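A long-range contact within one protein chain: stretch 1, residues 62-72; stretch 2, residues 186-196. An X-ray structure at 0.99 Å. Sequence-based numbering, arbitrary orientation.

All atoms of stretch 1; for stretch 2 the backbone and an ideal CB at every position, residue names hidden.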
# COMPACT_ATOMS: atom_id res chain seq x y z
N LYS A 62 -14.72 6.45 1.71
CA LYS A 62 -13.43 6.77 1.12
C LYS A 62 -12.45 7.25 2.17
O LYS A 62 -11.24 6.99 2.06
CB LYS A 62 -13.56 7.84 0.09
CG LYS A 62 -13.84 7.41 -1.30
CD LYS A 62 -13.11 8.32 -2.25
CE LYS A 62 -13.70 9.69 -2.04
NZ LYS A 62 -13.59 10.43 -3.29
N GLU A 63 -12.92 8.00 3.18
CA GLU A 63 -12.01 8.52 4.18
C GLU A 63 -11.27 7.40 4.91
O GLU A 63 -10.07 7.52 5.17
CB GLU A 63 -12.86 9.31 5.18
CG GLU A 63 -12.23 10.21 6.17
CD GLU A 63 -13.31 10.89 7.07
OE1 GLU A 63 -14.13 10.21 7.73
OE2 GLU A 63 -13.35 12.12 7.12
N VAL A 64 -11.98 6.34 5.28
CA VAL A 64 -11.31 5.25 5.96
C VAL A 64 -10.39 4.50 5.00
O VAL A 64 -9.37 3.91 5.43
CB VAL A 64 -12.22 4.31 6.73
CG1 VAL A 64 -13.10 5.06 7.72
CG2 VAL A 64 -13.06 3.42 5.84
N ALA A 65 -10.70 4.51 3.71
CA ALA A 65 -9.77 3.93 2.71
C ALA A 65 -8.49 4.75 2.61
O ALA A 65 -7.40 4.20 2.52
CB ALA A 65 -10.45 3.80 1.36
N TYR A 66 -8.60 6.10 2.64
CA TYR A 66 -7.38 6.92 2.73
C TYR A 66 -6.55 6.49 3.93
O TYR A 66 -5.35 6.27 3.84
CB TYR A 66 -7.70 8.42 2.86
CG TYR A 66 -8.51 9.12 1.82
CD1 TYR A 66 -8.52 8.77 0.50
CD2 TYR A 66 -9.24 10.24 2.20
CE1 TYR A 66 -9.23 9.51 -0.44
CE2 TYR A 66 -9.96 10.97 1.29
CZ TYR A 66 -9.94 10.59 -0.04
OH TYR A 66 -10.68 11.36 -0.91
N ALA A 67 -7.23 6.38 5.07
CA ALA A 67 -6.55 6.03 6.30
C ALA A 67 -5.88 4.67 6.17
O ALA A 67 -4.73 4.51 6.64
CB ALA A 67 -7.54 6.03 7.47
N PHE A 68 -6.54 3.69 5.59
CA PHE A 68 -5.94 2.35 5.44
C PHE A 68 -4.64 2.44 4.67
O PHE A 68 -3.61 1.84 5.08
CB PHE A 68 -6.94 1.47 4.69
CG PHE A 68 -6.39 0.07 4.49
CD1 PHE A 68 -6.41 -0.85 5.53
CD2 PHE A 68 -5.85 -0.31 3.26
CE1 PHE A 68 -5.88 -2.11 5.37
CE2 PHE A 68 -5.33 -1.59 3.09
CZ PHE A 68 -5.33 -2.48 4.14
N PHE A 69 -4.64 3.15 3.52
CA PHE A 69 -3.42 3.26 2.74
C PHE A 69 -2.37 4.17 3.38
O PHE A 69 -1.16 3.93 3.16
CB PHE A 69 -3.74 3.59 1.26
CG PHE A 69 -4.46 2.48 0.58
CD1 PHE A 69 -3.79 1.27 0.30
CD2 PHE A 69 -5.81 2.54 0.26
CE1 PHE A 69 -4.42 0.20 -0.28
CE2 PHE A 69 -6.45 1.49 -0.32
CZ PHE A 69 -5.78 0.30 -0.57
N PHE A 70 -2.77 5.13 4.22
CA PHE A 70 -1.80 5.82 5.06
C PHE A 70 -1.18 4.85 6.05
O PHE A 70 0.03 4.95 6.38
CB PHE A 70 -2.43 6.99 5.80
CG PHE A 70 -2.92 8.13 4.96
CD1 PHE A 70 -2.76 8.22 3.58
CD2 PHE A 70 -3.59 9.16 5.60
CE1 PHE A 70 -3.31 9.28 2.89
CE2 PHE A 70 -4.11 10.23 4.90
CZ PHE A 70 -3.95 10.30 3.56
N GLY A 71 -1.98 3.92 6.56
CA GLY A 71 -1.47 2.87 7.42
C GLY A 71 -0.42 2.02 6.71
O GLY A 71 0.66 1.73 7.29
N MET A 72 -0.70 1.63 5.47
CA MET A 72 0.31 0.88 4.68
C MET A 72 1.55 1.69 4.47
O MET A 72 2.68 1.18 4.64
CB MET A 72 -0.25 0.44 3.33
CG MET A 72 -1.31 -0.63 3.37
SD MET A 72 -1.67 -1.33 1.72
CE MET A 72 -0.19 -2.30 1.41
N UNK A 186 -1.20 -4.13 12.82
CA UNK A 186 -0.47 -2.89 13.00
C UNK A 186 -0.80 -1.91 11.91
O UNK A 186 -0.96 -0.71 12.17
CB UNK A 186 1.04 -3.15 13.04
N UNK A 187 -0.84 -2.35 10.65
CA UNK A 187 -1.22 -1.45 9.52
C UNK A 187 -2.55 -0.79 9.79
O UNK A 187 -2.72 0.42 9.63
CB UNK A 187 -1.29 -2.22 8.20
N UNK A 188 -3.54 -1.57 10.18
CA UNK A 188 -4.89 -1.04 10.47
C UNK A 188 -4.81 -0.01 11.59
O UNK A 188 -5.43 1.06 11.49
CB UNK A 188 -5.85 -2.17 10.86
N UNK A 189 -4.07 -0.32 12.64
CA UNK A 189 -3.96 0.59 13.78
C UNK A 189 -3.28 1.89 13.40
O UNK A 189 -3.73 3.00 13.77
CB UNK A 189 -3.19 -0.08 14.92
N UNK A 190 -2.18 1.80 12.65
CA UNK A 190 -1.46 2.98 12.23
C UNK A 190 -2.33 3.84 11.36
O UNK A 190 -2.36 5.08 11.48
CB UNK A 190 -0.17 2.60 11.49
N UNK A 191 -3.10 3.24 10.42
CA UNK A 191 -3.94 4.02 9.56
C UNK A 191 -5.00 4.77 10.36
O UNK A 191 -5.31 5.95 10.09
CB UNK A 191 -4.59 3.12 8.51
N UNK A 192 -5.60 4.12 11.34
CA UNK A 192 -6.66 4.73 12.12
C UNK A 192 -6.17 5.90 12.93
O UNK A 192 -6.96 6.83 13.20
CB UNK A 192 -7.30 3.69 13.05
N UNK A 193 -4.89 5.92 13.31
CA UNK A 193 -4.31 7.04 14.00
C UNK A 193 -4.49 8.34 13.24
O UNK A 193 -4.79 9.40 13.81
CB UNK A 193 -2.82 6.78 14.25
N UNK A 194 -4.31 8.27 11.92
CA UNK A 194 -4.44 9.46 11.10
C UNK A 194 -5.86 10.02 11.12
O UNK A 194 -6.06 11.25 11.15
CB UNK A 194 -4.02 9.15 9.66
N UNK A 195 -6.85 9.15 11.07
CA UNK A 195 -8.22 9.61 11.06
C UNK A 195 -8.68 10.06 12.43
O UNK A 195 -9.39 11.05 12.55
CB UNK A 195 -9.14 8.51 10.54
N UNK A 196 -8.27 9.37 13.47
CA UNK A 196 -8.71 9.67 14.81
C UNK A 196 -8.10 10.98 15.35
O UNK A 196 -8.68 11.57 16.25
CB UNK A 196 -8.36 8.50 15.73

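Both stretches are helical, and their axes approach to 6.8 Å at 125° between N-to-C directions. Helices this close leave little room for side chains at the crossing, so the first rule concerns position 191. Its CA lies 3.5 Å from the CA of Gly 71, and its ideal CB would sit 2.3 Å from Ala 67 O, a clash, and 3.3 Å from Gly 71 CA, which is tight. In this backbone any side chain would run into the carbonyl, and glycine alone fits, although the helical phi/psi of -63/-42 would suit any residue. The deposited residue is Gly 191, whose CA packs 3.1 Å from Ala 67 O. The exclusion is mutual: a CB on Gly 71 would stand 2.8 Å from Gly 191 N.

Position 187 lies one turn earlier. Its carbonyl O faces Gly 71 CA at 3.5 Å, a CA-H...O contact that the bare glycine makes possible. Its CB points sideways, 4.5 Å from Gly 71 O, with space for a small or branched side chain such as threonine, valine or serine. Thr 187 takes the m rotamer and packs its methyl CG2 3.6 Å from Met 72 N and 3.8 Å from Met 72 CG; its hydroxyl is hydrogen-bonded elsewhere in the structure.

Position 190 has its CB toward stretch 1, 4.3 Å from Gly 71 CA. Stretch 1 offers backbone but no polar side chain close by, so alanine or a larger apolar residue seems plausible, provided its chain leads off the crossing. Leu 190 (m, t) does so: CB stays near the glycine while CD1 and CD2 lie farther from it.

Position 194 also points its CB toward stretch 1, 4.1 Å from Phe 70 CD2. That ring edge favors an apolar or aromatic partner. Leucine, methionine, phenylalanine or tyrosine could each cover it. Tyr 194, chi1 m, lays its ring so that Phe 70 CB sits over one face, 4.2 Å from the ring centroid, and the Phe 70 edge turns to that face, with centroids 5.8 Å apart and planes at 78°.

Position 195 looks toward Ala 67, its CB 4.3 Å from Ala 67 CB, with Val 64 and the outstretched Glu 63 beyond. The small alanine leaves room for a longer chain; leucine, isoleucine or methionine would suit the apolar part, while lysine or arginine might seek the carboxylate. The deposited Leu 195 (t, p) has the largest covered area in its stretch. CD2 meets Val 64 CG1 at 3.8 Å, and CD1 meets Glu 63 CD at 3.6 Å, so the acid contributes packing here.

The remaining positions are weakly constrained by stretch 1. At 188 CB points away, 5.5 Å from Phe 68 CE1, and Ala 188 is found; 189 and 192 also point away and hold Ala 189 and Ala 192. Positions 186 and 193 point sideways, accommodating Glu 186 and Trp 193 without contact, and 196 is out of reach, holding Arg 196.

Stretch 2, residues 186-196: ETAALGAWYLR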
# COMPACT_ATOMS: atom_id res chain seq x y z
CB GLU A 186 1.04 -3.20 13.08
CG GLU A 186 1.87 -2.01 13.42
CD GLU A 186 1.77 -1.50 14.86
OE1 GLU A 186 1.14 -2.20 15.72
OE2 GLU A 186 2.32 -0.41 15.13
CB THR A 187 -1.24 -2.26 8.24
OG1 THR A 187 0.08 -2.69 7.91
CG2 THR A 187 -1.71 -1.41 7.07
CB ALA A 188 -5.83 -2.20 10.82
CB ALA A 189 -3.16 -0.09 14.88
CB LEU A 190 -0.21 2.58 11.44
CG LEU A 190 0.87 1.85 12.28
CD1 LEU A 190 1.88 1.21 11.33
CD2 LEU A 190 1.57 2.75 13.29
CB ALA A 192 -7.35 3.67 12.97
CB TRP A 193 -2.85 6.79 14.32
CG TRP A 193 -2.14 7.89 15.03
CD1 TRP A 193 -2.10 8.09 16.38
CD2 TRP A 193 -1.38 8.95 14.45
NE1 TRP A 193 -1.35 9.18 16.67
CE2 TRP A 193 -0.87 9.72 15.49
CE3 TRP A 193 -1.04 9.31 13.12
CZ2 TRP A 193 -0.05 10.83 15.27
CZ3 TRP A 193 -0.21 10.39 12.94
CH2 TRP A 193 0.29 11.13 13.99
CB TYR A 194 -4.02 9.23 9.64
CG TYR A 194 -2.53 8.89 9.54
CD1 TYR A 194 -2.09 7.58 9.64
CD2 TYR A 194 -1.59 9.88 9.37
CE1 TYR A 194 -0.74 7.27 9.65
CE2 TYR A 194 -0.24 9.57 9.36
CZ TYR A 194 0.18 8.30 9.50
OH TYR A 194 1.56 8.04 9.54
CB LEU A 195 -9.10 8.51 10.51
CG LEU A 195 -10.56 8.95 10.24
CD1 LEU A 195 -10.71 10.21 9.39
CD2 LEU A 195 -11.32 7.81 9.60
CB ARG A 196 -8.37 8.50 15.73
CG ARG A 196 -9.25 7.31 15.48
CD ARG A 196 -8.68 6.05 16.10
NE ARG A 196 -9.69 5.04 16.25
CZ ARG A 196 -9.47 3.76 16.59
NH1 ARG A 196 -8.26 3.23 16.64
NH2 ARG A 196 -10.54 3.01 16.84
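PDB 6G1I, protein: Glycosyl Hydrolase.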